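Local coordinates for protein ADP/ATP-dependent NAD(P)H-hydrate dehydratase (Bacillus subtilis, PDB 3RPZ) that catalyses the ATP- or ADP-dependent dehydration of damaged, hydrated NADH and NADPH, probably restoring the normal reduced cofactors, at residues Ile104-Pro109 with Thr217-Thr222; Pro7-Glu12 with Ala242-Gly247. All blocks are in the same frame, centred on the assembly; numbering follows the deposited sequence.

Interaction 1: Ile104-Pro109 with Thr217-Thr222. With NPW (beta-6-hydroxy-1,4,5,6-tetrahydronicotinamide adenine dinucleotide phosphate), chain D.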
loop_
_atom_site.group_PDB
_atom_site.type_symbol
_atom_site.label_atom_id
_atom_site.label_comp_id
_atom_site.label_asym_id
_atom_site.label_seq_id
_atom_site.Cartn_x
_atom_site.Cartn_y
_atom_site.Cartn_z
ATOM N N ILE A 104 12.335 -11.169 -19.874
ATOM C CA ILE A 104 13.551 -10.500 -19.416
ATOM C C ILE A 104 13.605 -9.080 -19.970
ATOM O O ILE A 104 13.240 -8.850 -21.116
ATOM C CB ILE A 104 14.846 -11.286 -19.793
ATOM C CG1 ILE A 104 16.106 -10.595 -19.272
ATOM C CG2 ILE A 104 14.946 -11.553 -21.194
ATOM C CD1 ILE A 104 17.408 -11.468 -19.081
ATOM N N GLY A 105 13.994 -8.111 -19.140
ATOM C CA GLY A 105 14.400 -6.802 -19.620
ATOM C C GLY A 105 13.893 -5.562 -18.923
ATOM O O GLY A 105 14.613 -4.577 -18.907
ATOM N N PRO A 106 12.606 -5.546 -18.486
ATOM C CA PRO A 106 12.112 -4.291 -17.897
ATOM C C PRO A 106 12.959 -3.798 -16.751
ATOM O O PRO A 106 13.235 -4.557 -15.843
ATOM C CB PRO A 106 10.674 -4.611 -17.535
ATOM C CG PRO A 106 10.272 -5.738 -18.453
ATOM C CD PRO A 106 11.543 -6.556 -18.588
ATOM N N GLY A 107 13.404 -2.553 -16.804
ATOM C CA GLY A 107 14.273 -2.001 -15.756
ATOM C C GLY A 107 15.633 -2.595 -15.607
ATOM O O GLY A 107 16.290 -2.413 -14.597
ATOM N N LEU A 108 16.091 -3.319 -16.630
ATOM C CA LEU A 108 17.450 -3.859 -16.634
ATOM C C LEU A 108 18.333 -2.953 -17.469
ATOM O O LEU A 108 17.917 -2.498 -18.524
ATOM C CB LEU A 108 17.509 -5.307 -17.220
ATOM C CG LEU A 108 16.678 -6.337 -16.462
ATOM C CD1 LEU A 108 17.067 -7.729 -17.016
ATOM C CD2 LEU A 108 16.938 -6.279 -14.968
ATOM N N PRO A 109 19.568 -2.721 -17.032
ATOM C CA PRO A 109 20.500 -1.945 -17.851
ATOM C C PRO A 109 20.786 -2.680 -19.153
ATOM O O PRO A 109 20.751 -3.927 -19.222
ATOM C CB PRO A 109 21.766 -1.942 -17.025
ATOM C CG PRO A 109 21.705 -3.088 -16.224
ATOM C CD PRO A 109 20.222 -3.277 -15.848
ATOM N N THR A 217 4.121 1.931 -18.570
ATOM C CA THR A 217 3.057 1.170 -19.204
ATOM C C THR A 217 3.566 0.008 -20.043
ATOM O O THR A 217 2.894 -1.047 -20.112
ATOM C CB THR A 217 2.113 2.060 -19.998
ATOM O OG1 THR A 217 2.864 2.679 -21.025
ATOM C CG2 THR A 217 1.441 3.115 -19.109
ATOM N N GLY A 218 4.728 0.135 -20.694
ATOM C CA GLY A 218 5.273 -0.967 -21.427
ATOM C C GLY A 218 5.829 -2.066 -20.540
ATOM O O GLY A 218 5.839 -3.231 -20.905
ATOM N N ASP A 219 6.251 -1.682 -19.337
ATOM C CA ASP A 219 6.706 -2.656 -18.352
ATOM C C ASP A 219 5.528 -3.529 -17.919
ATOM O O ASP A 219 5.630 -4.770 -17.822
ATOM C CB ASP A 219 7.405 -1.941 -17.186
ATOM C CG ASP A 219 8.512 -1.051 -17.627
ATOM O OD1 ASP A 219 9.333 -1.461 -18.504
ATOM O OD2 ASP A 219 8.606 0.090 -17.113
ATOM N N THR A 220 4.372 -2.902 -17.605
ATOM C CA THR A 220 3.166 -3.630 -17.330
ATOM C C THR A 220 2.803 -4.604 -18.493
ATOM O O THR A 220 2.403 -5.750 -18.286
ATOM C CB THR A 220 2.039 -2.644 -17.079
ATOM O OG1 THR A 220 2.330 -1.847 -15.922
ATOM C CG2 THR A 220 0.708 -3.355 -16.865
ATOM N N LEU A 221 2.851 -4.096 -19.736
ATOM C CA LEU A 221 2.524 -4.916 -20.891
ATOM C C LEU A 221 3.382 -6.173 -20.941
ATOM O O LEU A 221 2.857 -7.267 -21.192
ATOM C CB LEU A 221 2.622 -4.124 -22.205
ATOM C CG LEU A 221 2.414 -4.969 -23.438
ATOM C CD1 LEU A 221 0.995 -5.499 -23.534
ATOM C CD2 LEU A 221 2.759 -4.138 -24.697
ATOM N N THR A 222 4.695 -6.056 -20.726
ATOM C CA THR A 222 5.559 -7.236 -20.763
ATOM C C THR A 222 5.059 -8.299 -19.808
ATOM O O THR A 222 4.984 -9.478 -20.106
ATOM C CB THR A 222 6.975 -6.813 -20.425
ATOM O OG1 THR A 222 7.430 -5.989 -21.499
ATOM C CG2 THR A 222 7.916 -8.009 -20.255
HETATM P P NPW D . 11.888 10.923 -28.324
HETATM O O1 NPW D . 13.219 11.247 -27.682
HETATM O O2 NPW D . 10.662 11.106 -27.491
HETATM O O3 NPW D . 11.700 11.537 -29.723
HETATM P PA NPW D . 14.557 4.741 -23.930
HETATM P PB NPW D . 12.636 3.981 -21.881
HETATM C C1A NPW D . 11.901 7.017 -28.442
HETATM C C1B NPW D . 12.873 1.364 -17.972
HETATM N N1C NPW D . 11.717 1.968 -17.354
HETATM N N1D NPW D . 7.627 7.242 -31.230
HETATM C C2A NPW D . 12.117 8.352 -27.730
HETATM O O2A NPW D . 11.965 9.356 -28.713
HETATM C C2B NPW D . 12.562 0.461 -19.171
HETATM O O2B NPW D . 12.033 -0.783 -18.789
HETATM C C2C NPW D . 11.462 1.926 -16.073
HETATM C C2D NPW D . 8.820 7.824 -31.421
HETATM C C3A NPW D . 13.537 8.219 -27.207
HETATM O O3A NPW D . 14.532 8.481 -28.220
HETATM C C3B NPW D . 13.985 0.377 -19.760
HETATM O O3B NPW D . 14.695 -0.632 -19.030
HETATM C C3C NPW D . 10.578 2.494 -15.304
HETATM N N3D NPW D . 9.922 7.740 -30.657
HETATM C C4B NPW D . 14.554 1.769 -19.448
HETATM O O4B NPW D . 13.688 2.410 -18.467
HETATM C C4C NPW D . 9.638 3.471 -16.002
HETATM C C4D NPW D . 9.718 6.927 -29.613
HETATM O O4D NPW D . 12.633 6.080 -27.647
HETATM C C4E NPW D . 13.579 6.746 -26.845
HETATM C C5A NPW D . 8.490 6.286 -29.293
HETATM C C5B NPW D . 14.631 2.680 -20.676
HETATM O O5B NPW D . 13.402 2.644 -21.404
HETATM C C5C NPW D . 10.281 3.957 -17.288
HETATM C C5E NPW D . 13.194 6.489 -25.388
HETATM O O5E NPW D . 13.527 5.143 -25.070
HETATM C C6C NPW D . 10.755 2.770 -18.172
HETATM O O6C NPW D . 9.688 1.935 -18.613
HETATM C C6D NPW D . 7.364 6.451 -30.165
HETATM N N6D NPW D . 6.166 5.909 -30.014
HETATM N N7A NPW D . 8.542 5.560 -28.119
HETATM C C7C NPW D . 10.405 2.189 -13.914
HETATM N N7C NPW D . 9.439 2.801 -13.244
HETATM O O7C NPW D . 11.191 1.394 -13.338
HETATM C C8A NPW D . 9.844 5.766 -27.683
HETATM N N9A NPW D . 10.517 6.590 -28.626
HETATM O OA1 NPW D . 15.681 5.684 -23.830
HETATM O OA2 NPW D . 14.769 3.359 -24.299
HETATM O OA3 NPW D . 13.745 4.913 -22.552
HETATM O OB1 NPW D . 11.613 3.512 -22.817
HETATM O OB2 NPW D . 12.203 4.787 -20.697
#
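Asp-219 sets CG beside its own backbone N (chi1 -54°), and this turns the carboxylate past the Pro-106 ring and onto the hydrated NADPH; in Thr-222 the methyl CG2 takes the position anti to the backbone N and touches the Pro-106 ring at CG, 3.7 Å away. Both residues lie in the first turns of helix 217-231; the Gly-Thr-Gly-Asp sequence of Gly-216 to Asp-219, the GXGD motif of ribokinase-like folds, leads into the helix. Facing them, Gly-105 to Leu-108 form a type II beta turn closed by Leu-108 N to Gly-105 O (3.0 Å). Pro-106 also sets CB 3.6 Å from Asp-219 OD1, while Thr-222 OG1 is hydrogen-bonded to Asp-131. The two segments also share a ligand hydroxyl. Ribose O2B accepts a nearly straight bond from Gly-107 N (3.0 Å, 161°) and donates to Asp-219 OD1 (2.8 Å), so the turn and the helix grip one oxygen together; the bond from Gly-107 N to O3B is weak and bent. His-26, Lys-27 and Lys-60 of the second subunit help hold the ligand. The carboxylate's other oxygen, Asp-219 OD2, accepts a short 2.6 Å bond from O6C, the ring hydroxyl that dehydration would remove.

Interaction 2: Pro7-Glu12 with Ala242-Gly247; sequences PFWTEE and AVYLHG
The CA atoms of Trp-9 and Tyr-244, 7.6 Å apart, are the nearest pair across the two segments. Residues 7-12 arrive as an extended strand-like loop that turns into helix 11-17 at Thr-10, its N-cap, whereas 242-247 are regular helix in the middle of helix 235-256. The helix bridges the gap with one long side chain: Tyr-244 holds CG anti to its backbone N (chi1 -175°), which sends the ring out to the turn where the loop becomes helical. There the ring presents an edge to the main chain. Trp-9 O lies near the ring plane, 3.2 Å from Tyr-244 CD2, a close polar approach to a C-H edge by a buried carbonyl that has no conventional partner in the model. Farther along, Thr-10 C and Glu-11 N pass the ring obliquely, and Tyr-244 OH ends 3.4 Å from Glu-11 CB.

The contact joins the N-terminal arm to helix 235-256 of the ribokinase-like alpha/beta fold, where Trp-9 also pairs through its backbone with Leu-204 on the outermost strand 202-204. The indole edge meets the base of the tyrosine, Trp-9 CD1 lying 4.2 Å from Tyr-244 CB. Its NE1 bonds to Asn-241 OD1, while His-13 stacks on the ring and Trp-203 meets it edge-to-face.

A water in the plane of the phenol links its hydroxyl to the main chain: it accepts from Glu-11 N, the first backbone amide of the helix, at 3.2 Å and is hydrogen-bonded to Tyr-244 OH at 3.0 Å. Glu-11 itself runs fully extended beyond CG, carrying its carboxylate away from the phenol to a salt bridge between OE2 and Arg-15 NH2.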
loop_
_atom_site.group_PDB
_atom_site.type_symbol
_atom_site.label_atom_id
_atom_site.label_comp_id
_atom_site.label_asym_id
_atom_site.label_seq_id
_atom_site.Cartn_x
_atom_site.Cartn_y
_atom_site.Cartn_z
ATOM N N PRO A 7 -5.024 -6.390 -40.812
ATOM C CA PRO A 7 -6.271 -6.433 -40.073
ATOM C C PRO A 7 -6.091 -6.096 -38.612
ATOM O O PRO A 7 -5.016 -6.342 -38.036
ATOM C CB PRO A 7 -6.722 -7.899 -40.230
ATOM C CG PRO A 7 -5.428 -8.620 -40.334
ATOM C CD PRO A 7 -4.561 -7.739 -41.162
ATOM N N PHE A 8 -7.142 -5.557 -37.997
ATOM C CA PHE A 8 -7.171 -5.369 -36.564
ATOM C C PHE A 8 -7.527 -6.663 -35.853
ATOM O O PHE A 8 -8.357 -7.436 -36.272
ATOM C CB PHE A 8 -8.169 -4.270 -36.181
ATOM C CG PHE A 8 -7.702 -2.888 -36.539
ATOM C CD1 PHE A 8 -6.857 -2.195 -35.757
ATOM C CD2 PHE A 8 -8.126 -2.298 -37.714
ATOM C CE1 PHE A 8 -6.392 -0.947 -36.090
ATOM C CE2 PHE A 8 -7.681 -1.013 -38.076
ATOM C CZ PHE A 8 -6.819 -0.328 -37.218
ATOM N N TRP A 9 -6.886 -6.880 -34.711
ATOM C CA TRP A 9 -7.311 -7.933 -33.771
ATOM C C TRP A 9 -8.464 -7.315 -33.001
ATOM O O TRP A 9 -8.259 -6.436 -32.160
ATOM C CB TRP A 9 -6.145 -8.366 -32.881
ATOM C CG TRP A 9 -6.412 -9.527 -31.997
ATOM C CD1 TRP A 9 -6.562 -9.507 -30.648
ATOM C CD2 TRP A 9 -6.510 -10.902 -32.399
ATOM N NE1 TRP A 9 -6.764 -10.779 -30.180
ATOM C CE2 TRP A 9 -6.698 -11.663 -31.225
ATOM C CE3 TRP A 9 -6.426 -11.564 -33.628
ATOM C CZ2 TRP A 9 -6.837 -13.062 -31.257
ATOM C CZ3 TRP A 9 -6.571 -12.941 -33.659
ATOM C CH2 TRP A 9 -6.749 -13.675 -32.457
ATOM N N THR A 10 -9.668 -7.789 -33.290
ATOM C CA THR A 10 -10.888 -7.160 -32.802
ATOM C C THR A 10 -11.468 -7.845 -31.588
ATOM O O THR A 10 -11.047 -8.917 -31.180
ATOM C CB THR A 10 -11.990 -7.226 -33.874
ATOM O OG1 THR A 10 -12.344 -8.590 -34.069
ATOM C CG2 THR A 10 -11.507 -6.585 -35.228
ATOM N N GLU A 11 -12.442 -7.188 -30.986
ATOM C CA GLU A 11 -13.168 -7.747 -29.853
ATOM C C GLU A 11 -13.672 -9.177 -30.143
ATOM O O GLU A 11 -13.611 -10.026 -29.272
ATOM C CB GLU A 11 -14.336 -6.819 -29.483
ATOM C CG GLU A 11 -15.332 -7.491 -28.563
ATOM C CD GLU A 11 -16.462 -6.562 -28.114
ATOM O OE1 GLU A 11 -16.494 -5.385 -28.526
ATOM O OE2 GLU A 11 -17.303 -7.064 -27.357
ATOM N N GLU A 12 -14.126 -9.420 -31.349
ATOM C CA GLU A 12 -14.591 -10.723 -31.720
ATOM C C GLU A 12 -13.472 -11.788 -31.641
ATOM O O GLU A 12 -13.699 -12.883 -31.190
ATOM C CB GLU A 12 -15.183 -10.624 -33.124
ATOM C CG GLU A 12 -16.463 -9.747 -33.226
ATOM C CD GLU A 12 -16.331 -8.204 -32.996
ATOM O OE1 GLU A 12 -15.306 -7.549 -33.303
ATOM O OE2 GLU A 12 -17.347 -7.636 -32.522
ATOM N N ALA A 242 -3.028 -9.858 -24.917
ATOM C CA ALA A 242 -2.382 -9.021 -23.949
ATOM C C ALA A 242 -2.333 -7.606 -24.439
ATOM O O ALA A 242 -2.658 -6.654 -23.707
ATOM C CB ALA A 242 -0.970 -9.549 -23.621
ATOM N N VAL A 243 -1.883 -7.416 -25.689
ATOM C CA VAL A 243 -1.762 -6.066 -26.262
ATOM C C VAL A 243 -3.169 -5.405 -26.308
ATOM O O VAL A 243 -3.359 -4.238 -25.902
ATOM C CB VAL A 243 -1.154 -6.119 -27.639
ATOM C CG1 VAL A 243 -1.163 -4.755 -28.296
ATOM C CG2 VAL A 243 0.284 -6.634 -27.539
ATOM N N TYR A 244 -4.167 -6.177 -26.693
ATOM C CA TYR A 244 -5.537 -5.661 -26.789
ATOM C C TYR A 244 -6.097 -5.261 -25.436
ATOM O O TYR A 244 -6.599 -4.157 -25.259
ATOM C CB TYR A 244 -6.468 -6.703 -27.456
ATOM C CG TYR A 244 -7.865 -6.231 -27.710
ATOM C CD1 TYR A 244 -8.760 -6.077 -26.671
ATOM C CD2 TYR A 244 -8.273 -5.936 -28.981
ATOM C CE1 TYR A 244 -10.057 -5.605 -26.916
ATOM C CE2 TYR A 244 -9.560 -5.497 -29.227
ATOM C CZ TYR A 244 -10.419 -5.325 -28.170
ATOM O OH TYR A 244 -11.748 -4.843 -28.451
ATOM N N LEU A 245 -6.002 -6.152 -24.471
ATOM C CA LEU A 245 -6.569 -5.855 -23.154
ATOM C C LEU A 245 -5.826 -4.737 -22.453
ATOM O O LEU A 245 -6.435 -3.953 -21.747
ATOM C CB LEU A 245 -6.676 -7.127 -22.311
ATOM C CG LEU A 245 -7.753 -8.096 -22.795
ATOM C CD1 LEU A 245 -7.665 -9.448 -22.069
ATOM C CD2 LEU A 245 -9.181 -7.543 -22.710
ATOM N N HIS A 246 -4.507 -4.665 -22.631
ATOM C CA HIS A 246 -3.696 -3.544 -22.097
ATOM C C HIS A 246 -4.265 -2.218 -22.574
ATOM O O HIS A 246 -4.541 -1.335 -21.756
ATOM C CB HIS A 246 -2.266 -3.782 -22.516
ATOM C CG HIS A 246 -1.277 -2.723 -22.169
ATOM N ND1 HIS A 246 -0.883 -1.760 -23.085
ATOM C CD2 HIS A 246 -0.557 -2.506 -21.036
ATOM C CE1 HIS A 246 0.079 -1.024 -22.515
ATOM N NE2 HIS A 246 0.304 -1.465 -21.284
ATOM N N GLY A 247 -4.548 -2.114 -23.867
ATOM C CA GLY A 247 -5.137 -0.889 -24.397
ATOM C C GLY A 247 -6.555 -0.678 -23.903
ATOM O O GLY A 247 -6.962 0.449 -23.600
HETATM O O HOH W 1 -12.365 -3.980 -31.289
#

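Overall arrangement
Interactions 1 and 2 have centres about 20 Å apart but meet through helices 217-231 and 235-256, which follow each other in the chain. Thr-217 O probably accepts a hydrogen bond from His-246 NE2 (2.9 Å), and Leu-221 packs on the second helix, its CD1 3.8 Å from Ala-242 O. This junction belongs to the nucleotide site: Thr-217, Gly-218, Leu-221 and His-246 all line the AMP pocket. The side chain of Asp-219 in interaction 1 lies about 4 Å from a magnesium ion and about 5 Å from AMP, and is hydrogen-bonded to the hydrated cofactor, whereas that of Tyr-244 in interaction 2, about 11 Å from AMP, turns to the N-terminal segment instead.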